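Local atomic coordinates of protein of uncharacterized function (DUF1076) (Salmonella typhi, PDB entry 6IAI), a protein that probably acts as a type III secretion E3/E4 ubiquitin ligase effector that binds diubiquitin, this chain being its N-terminal part. Residues E45-T50 with I59-R64; Y68-R73 with I106-Q111. One frame throughout, in Å; residues are numbered along the deposited sequence.

Contact 1: E45-T50 with I59-R64; sequences ELIRDT and IQVQLR
Ile-47 and Val-61 cross at about a right angle and meet through two pairs of methyls. CG2 of Ile-47 reaches CG2 of Val-61 at 4.1 Å, and CD1 of Ile-47 lies equally near CG1 of Val-61, so each branch of the isoleucine meets one branch of the valine. One turn along the helix, Thr-50 and Ile-59 also cross roughly at right angles. Here CD1 of the isoleucine does most of the touching: it sits 3.9 Å from CG2 of Thr-50 and also approaches the carbonyl O of Ile-47. With chi1 at 68°, CG1 of Ile-59 lies between the backbone N and the carbonyl carbon, and the chain then extends toward the helix, while CG2 comes beside the carbonyl O of Thr-50.

The threonine is divided between two tasks. Its methyl is given to the strand; its hydroxyl turns back along the helix, OG1 donating to the carbonyl O of Leu-46 at 2.7 Å, a bond that gives the buried hydroxyl a partner. That oxygen also accepts from Thr-50 N, the two donors arriving from opposite faces of the carbonyl plane. The axes of the short segments 45-50 and 59-63 approach to 9.9 Å and run nearly antiparallel, at 164°. This is the helix-on-strand packing of a beta-alpha-beta unit, in which helix 41-53 connects the parallel neighbours 22-25 and 59-63.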
loop_
_atom_site.group_PDB
_atom_site.type_symbol
_atom_site.label_atom_id
_atom_site.label_comp_id
_atom_site.label_asym_id
_atom_site.label_seq_id
_atom_site.Cartn_x
_atom_site.Cartn_y
_atom_site.Cartn_z
ATOM N N GLU A 45 8.985 3.161 6.442
ATOM C CA GLU A 45 8.821 3.866 7.720
ATOM C C GLU A 45 7.625 4.797 7.697
ATOM O O GLU A 45 6.858 4.820 8.661
ATOM C CB GLU A 45 10.104 4.581 8.165
ATOM C CG GLU A 45 10.339 4.531 9.680
ATOM C CD GLU A 45 10.014 3.227 10.415
ATOM O OE1 GLU A 45 9.052 3.230 11.216
ATOM O OE2 GLU A 45 10.667 2.192 10.144
ATOM N N LEU A 46 7.395 5.479 6.563
ATOM C CA LEU A 46 6.223 6.317 6.398
ATOM C C LEU A 46 4.929 5.457 6.485
ATOM O O LEU A 46 3.996 5.853 7.174
ATOM C CB LEU A 46 6.272 7.099 5.049
ATOM C CG LEU A 46 5.042 7.964 4.729
ATOM C CD1 LEU A 46 4.872 9.111 5.782
ATOM C CD2 LEU A 46 5.083 8.452 3.297
ATOM N N ILE A 47 4.889 4.287 5.820
ATOM C CA ILE A 47 3.721 3.397 5.871
ATOM C C ILE A 47 3.473 2.916 7.299
ATOM O O ILE A 47 2.356 3.058 7.791
ATOM C CB ILE A 47 3.801 2.230 4.857
ATOM C CG1 ILE A 47 3.931 2.758 3.405
ATOM C CG2 ILE A 47 2.581 1.284 5.016
ATOM C CD1 ILE A 47 4.390 1.664 2.352
ATOM N N ARG A 48 4.540 2.425 7.980
ATOM C CA ARG A 48 4.513 1.933 9.364
ATOM C C ARG A 48 4.008 3.006 10.310
ATOM O O ARG A 48 3.001 2.767 10.985
ATOM C CB ARG A 48 5.911 1.404 9.796
ATOM C CG ARG A 48 6.335 0.127 9.063
ATOM C CD ARG A 48 7.543 -0.550 9.681
ATOM N NE ARG A 48 8.861 -0.179 9.167
ATOM C CZ ARG A 48 9.638 -0.908 8.373
ATOM N NH1 ARG A 48 9.256 -2.103 7.979
ATOM N NH2 ARG A 48 10.822 -0.456 8.008
ATOM N N ASP A 49 4.660 4.215 10.319
ATOM C CA ASP A 49 4.261 5.346 11.174
ATOM C C ASP A 49 2.810 5.777 10.949
ATOM O O ASP A 49 2.087 6.008 11.915
ATOM C CB ASP A 49 5.193 6.550 10.999
ATOM C CG ASP A 49 6.619 6.372 11.514
ATOM O OD1 ASP A 49 6.886 5.359 12.218
ATOM O OD2 ASP A 49 7.473 7.255 11.225
ATOM N N THR A 50 2.369 5.846 9.683
ATOM C CA THR A 50 0.994 6.242 9.353
ATOM C C THR A 50 -0.017 5.207 9.851
ATOM O O THR A 50 -1.037 5.591 10.435
ATOM C CB THR A 50 0.861 6.583 7.857
ATOM O OG1 THR A 50 1.901 7.495 7.508
ATOM C CG2 THR A 50 -0.445 7.227 7.534
ATOM N N ILE A 59 -5.352 2.066 6.592
ATOM C CA ILE A 59 -4.934 3.171 5.750
ATOM C C ILE A 59 -4.822 2.555 4.339
ATOM O O ILE A 59 -4.697 1.326 4.203
ATOM C CB ILE A 59 -3.613 3.869 6.197
ATOM C CG1 ILE A 59 -2.381 2.975 6.029
ATOM C CG2 ILE A 59 -3.726 4.438 7.617
ATOM C CD1 ILE A 59 -1.076 3.719 5.868
ATOM N N GLN A 60 -4.850 3.390 3.299
ATOM C CA GLN A 60 -4.688 2.910 1.925
ATOM C C GLN A 60 -3.349 3.318 1.380
ATOM O O GLN A 60 -2.845 4.406 1.679
ATOM C CB GLN A 60 -5.816 3.398 1.028
ATOM C CG GLN A 60 -7.108 2.655 1.304
ATOM C CD GLN A 60 -8.197 3.224 0.494
ATOM O OE1 GLN A 60 -8.358 2.861 -0.666
ATOM N NE2 GLN A 60 -8.953 4.140 1.079
ATOM N N VAL A 61 -2.747 2.413 0.601
ATOM C CA VAL A 61 -1.439 2.596 -0.004
ATOM C C VAL A 61 -1.546 2.294 -1.503
ATOM O O VAL A 61 -2.006 1.206 -1.892
ATOM C CB VAL A 61 -0.325 1.782 0.730
ATOM C CG1 VAL A 61 1.008 1.857 -0.014
ATOM C CG2 VAL A 61 -0.150 2.277 2.170
ATOM N N GLN A 62 -1.163 3.287 -2.342
ATOM C CA GLN A 62 -1.181 3.115 -3.779
ATOM C C GLN A 62 0.246 2.854 -4.236
ATOM O O GLN A 62 1.132 3.663 -3.997
ATOM C CB GLN A 62 -1.804 4.311 -4.502
ATOM C CG GLN A 62 -2.055 4.060 -6.001
ATOM C CD GLN A 62 -2.699 5.235 -6.696
ATOM O OE1 GLN A 62 -2.502 6.393 -6.340
ATOM N NE2 GLN A 62 -3.498 4.963 -7.697
ATOM N N LEU A 63 0.464 1.658 -4.812
ATOM C CA LEU A 63 1.740 1.201 -5.373
ATOM C C LEU A 63 1.445 0.982 -6.844
ATOM O O LEU A 63 0.573 0.177 -7.170
ATOM C CB LEU A 63 2.250 -0.083 -4.699
ATOM C CG LEU A 63 2.495 -0.058 -3.182
ATOM C CD1 LEU A 63 2.915 -1.423 -2.709
ATOM C CD2 LEU A 63 3.545 0.976 -2.773
ATOM N N ARG A 64 2.062 1.803 -7.730
ATOM C CA ARG A 64 1.775 1.819 -9.170
ATOM C C ARG A 64 0.308 2.222 -9.340
ATOM O O ARG A 64 -0.079 3.298 -8.904
ATOM C CB ARG A 64 2.051 0.461 -9.851
ATOM C CG ARG A 64 3.507 0.158 -10.097
ATOM C CD ARG A 64 3.638 -0.859 -11.227
ATOM N NE ARG A 64 3.859 -0.293 -12.570
ATOM C CZ ARG A 64 4.945 0.372 -12.976
ATOM N NH1 ARG A 64 5.922 0.658 -12.121
ATOM N NH2 ARG A 64 5.036 0.803 -14.228
#

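Contact 2: Y68-R73 with I106-Q111; sequences YEVSNR and IRLERQ
Leu-108 makes the whole contact from the helical side, pressing one methyl against Tyr-68 and Val-70 of the strand. The turn around it keeps the regular helical pattern: the carbonyl O of Ile-106 accepts from Arg-110 N at 2.9 Å, and that of Arg-107 accepts from Gln-111 N at the same distance. The CG of Leu-108 stands opposite the backbone N across the CA-CB bond (chi1 -176°), which carries the branched end out toward the sheet. CD2 then rests 4.1 Å from CB of Tyr-68 and 4.3 Å from CG1 of Val-70, touching two side chains, two residues apart, that lie on the same face of the strand, while the CB of Glu-69 between them points away.

The tyrosine is touched mainly at its root. Its ring, anti to its own carbonyl carbon at chi1 -57°, continues past the leucine, whose methyl approaches it obliquely, and makes an edge-to-face pair with Trp-101 from an earlier part of the same helix. The contact thus lays the long C-terminal helix 91-113 against a central strand of a mixed four-stranded sheet, on the face that also receives helix 41-53, as in a two-layer alpha/beta arrangement.

Beyond Leu-108, the helix is fastened to other parts of the fold. Glu-109 lies closest to Val-70 by backbone, with 8.5 Å between the two CA atoms, yet its carboxylate serves the next strand: OE2 forms a salt bridge with Lys-83 and OE1 accepts from Val-84 N. Gln-111, a turn after Arg-107, uses OE1 to accept from the backbone N of Leu-39, tying the helix to the loop that leads into helix 41-53.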
loop_
_atom_site.group_PDB
_atom_site.type_symbol
_atom_site.label_atom_id
_atom_site.label_comp_id
_atom_site.label_asym_id
_atom_site.label_seq_id
_atom_site.Cartn_x
_atom_site.Cartn_y
_atom_site.Cartn_z
ATOM N N TYR A 68 -3.778 -0.967 -1.794
ATOM C CA TYR A 68 -3.524 -1.907 -0.705
ATOM C C TYR A 68 -4.012 -1.305 0.592
ATOM O O TYR A 68 -3.934 -0.103 0.777
ATOM C CB TYR A 68 -2.021 -2.220 -0.627
ATOM C CG TYR A 68 -1.497 -2.761 -1.945
ATOM C CD1 TYR A 68 -1.118 -1.899 -2.976
ATOM C CD2 TYR A 68 -1.470 -4.133 -2.198
ATOM C CE1 TYR A 68 -0.704 -2.389 -4.214
ATOM C CE2 TYR A 68 -1.039 -4.634 -3.424
ATOM C CZ TYR A 68 -0.651 -3.758 -4.427
ATOM O OH TYR A 68 -0.251 -4.242 -5.640
ATOM N N GLU A 69 -4.575 -2.133 1.469
ATOM C CA GLU A 69 -5.051 -1.731 2.788
ATOM C C GLU A 69 -4.046 -2.190 3.794
ATOM O O GLU A 69 -3.629 -3.343 3.737
ATOM C CB GLU A 69 -6.417 -2.329 3.073
ATOM C CG GLU A 69 -7.468 -1.893 2.062
ATOM C CD GLU A 69 -8.802 -2.613 2.106
ATOM O OE1 GLU A 69 -8.838 -3.824 2.436
ATOM O OE2 GLU A 69 -9.804 -1.979 1.698
ATOM N N VAL A 70 -3.550 -1.274 4.638
ATOM C CA VAL A 70 -2.557 -1.638 5.635
ATOM C C VAL A 70 -2.986 -1.151 7.025
ATOM O O VAL A 70 -3.547 -0.069 7.184
ATOM C CB VAL A 70 -1.064 -1.314 5.294
ATOM C CG1 VAL A 70 -0.812 -0.829 3.869
ATOM C CG2 VAL A 70 -0.315 -0.544 6.354
ATOM N N SER A 71 -2.760 -2.004 8.023
ATOM C CA SER A 71 -3.031 -1.711 9.424
ATOM C C SER A 71 -1.950 -2.275 10.283
ATOM O O SER A 71 -1.296 -3.223 9.887
ATOM C CB SER A 71 -4.404 -2.233 9.865
ATOM O OG SER A 71 -4.762 -3.479 9.290
ATOM N N ASN A 72 -1.718 -1.668 11.432
ATOM C CA ASN A 72 -0.815 -2.234 12.431
ATOM C C ASN A 72 -1.729 -3.076 13.382
ATOM O O ASN A 72 -2.897 -3.298 13.027
ATOM C CB ASN A 72 0.014 -1.143 13.137
ATOM C CG ASN A 72 -0.707 -0.368 14.207
ATOM O OD1 ASN A 72 -1.901 -0.055 14.113
ATOM N ND2 ASN A 72 0.019 -0.034 15.247
ATOM N N ARG A 73 -1.231 -3.563 14.546
ATOM C CA ARG A 73 -2.049 -4.397 15.470
ATOM C C ARG A 73 -2.603 -5.625 14.734
ATOM O O ARG A 73 -3.786 -5.941 14.832
ATOM C CB ARG A 73 -3.199 -3.569 16.126
ATOM C CG ARG A 73 -2.686 -2.439 16.992
ATOM C CD ARG A 73 -3.781 -1.573 17.515
ATOM N NE ARG A 73 -3.200 -0.495 18.313
ATOM C CZ ARG A 73 -3.906 0.380 19.020
ATOM N NH1 ARG A 73 -5.233 0.312 19.037
ATOM N NH2 ARG A 73 -3.293 1.329 19.716
ATOM N N ILE A 106 1.492 -9.674 -0.463
ATOM C CA ILE A 106 2.392 -10.552 0.297
ATOM C C ILE A 106 3.734 -9.864 0.484
ATOM O O ILE A 106 4.277 -9.840 1.592
ATOM C CB ILE A 106 2.582 -11.956 -0.401
ATOM C CG1 ILE A 106 1.304 -12.836 -0.452
ATOM C CG2 ILE A 106 3.733 -12.740 0.212
ATOM C CD1 ILE A 106 0.542 -13.056 0.814
ATOM N N ARG A 107 4.290 -9.331 -0.617
ATOM C CA ARG A 107 5.606 -8.675 -0.650
ATOM C C ARG A 107 5.635 -7.440 0.212
ATOM O O ARG A 107 6.581 -7.263 0.994
ATOM C CB ARG A 107 6.012 -8.352 -2.091
ATOM C CG ARG A 107 6.530 -9.569 -2.844
ATOM C CD ARG A 107 6.481 -9.357 -4.335
ATOM N NE ARG A 107 6.653 -10.622 -5.047
ATOM C CZ ARG A 107 7.806 -11.055 -5.529
ATOM N NH1 ARG A 107 8.907 -10.315 -5.411
ATOM N NH2 ARG A 107 7.871 -12.230 -6.143
ATOM N N LEU A 108 4.580 -6.606 0.115
ATOM C CA LEU A 108 4.461 -5.411 0.940
ATOM C C LEU A 108 4.440 -5.782 2.433
ATOM O O LEU A 108 5.208 -5.209 3.212
ATOM C CB LEU A 108 3.243 -4.544 0.525
ATOM C CG LEU A 108 3.090 -3.222 1.275
ATOM C CD1 LEU A 108 4.355 -2.354 1.149
ATOM C CD2 LEU A 108 1.816 -2.512 0.872
ATOM N N GLU A 109 3.629 -6.792 2.810
ATOM C CA GLU A 109 3.556 -7.301 4.198
ATOM C C GLU A 109 4.913 -7.778 4.707
ATOM O O GLU A 109 5.352 -7.376 5.785
ATOM C CB GLU A 109 2.512 -8.414 4.303
ATOM C CG GLU A 109 1.963 -8.523 5.710
ATOM C CD GLU A 109 0.867 -9.540 5.847
ATOM O OE1 GLU A 109 -0.285 -9.222 5.473
ATOM O OE2 GLU A 109 1.168 -10.674 6.280
ATOM N N ARG A 110 5.607 -8.558 3.882
ATOM C CA ARG A 110 6.936 -9.089 4.172
ATOM C C ARG A 110 7.919 -7.965 4.419
ATOM O O ARG A 110 8.655 -8.018 5.391
ATOM C CB ARG A 110 7.383 -10.000 3.016
ATOM C CG ARG A 110 8.651 -10.810 3.279
ATOM C CD ARG A 110 8.900 -11.781 2.139
ATOM N NE ARG A 110 7.908 -12.862 2.092
ATOM C CZ ARG A 110 7.304 -13.303 0.987
ATOM N NH1 ARG A 110 7.575 -12.753 -0.194
ATOM N NH2 ARG A 110 6.429 -14.296 1.055
ATOM N N GLN A 111 7.906 -6.908 3.576
ATOM C CA GLN A 111 8.810 -5.757 3.743
ATOM C C GLN A 111 8.476 -4.915 4.983
ATOM O O GLN A 111 9.384 -4.424 5.663
ATOM C CB GLN A 111 8.804 -4.887 2.499
ATOM C CG GLN A 111 9.334 -5.581 1.236
ATOM C CD GLN A 111 9.224 -4.615 0.076
ATOM O OE1 GLN A 111 9.645 -3.452 0.166
ATOM N NE2 GLN A 111 8.628 -5.064 -1.026
#

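Contact 1 closes before contact 2 opens along the chain, and their centres lie about 9 Å apart within the same buried layer. Strands 59-63 and 66-71 are consecutive antiparallel neighbours of the one sheet; Val-61 N to Tyr-68 O at 2.8 Å is a probable hydrogen bond between them. Val-70 is the shared side chain: its CG1 packs 3.6 Å from CG2 of Val-61, and its CG2 3.7 Å from CG2 of Ile-47. Helices 41-53 and 91-113 lie on the same face of the sheet and share an apolar layer, with Val-70 touching both Ile-47 and Leu-108, which unites the beta-alpha-beta unit and the C-terminal helix in this N-terminal part of the effector.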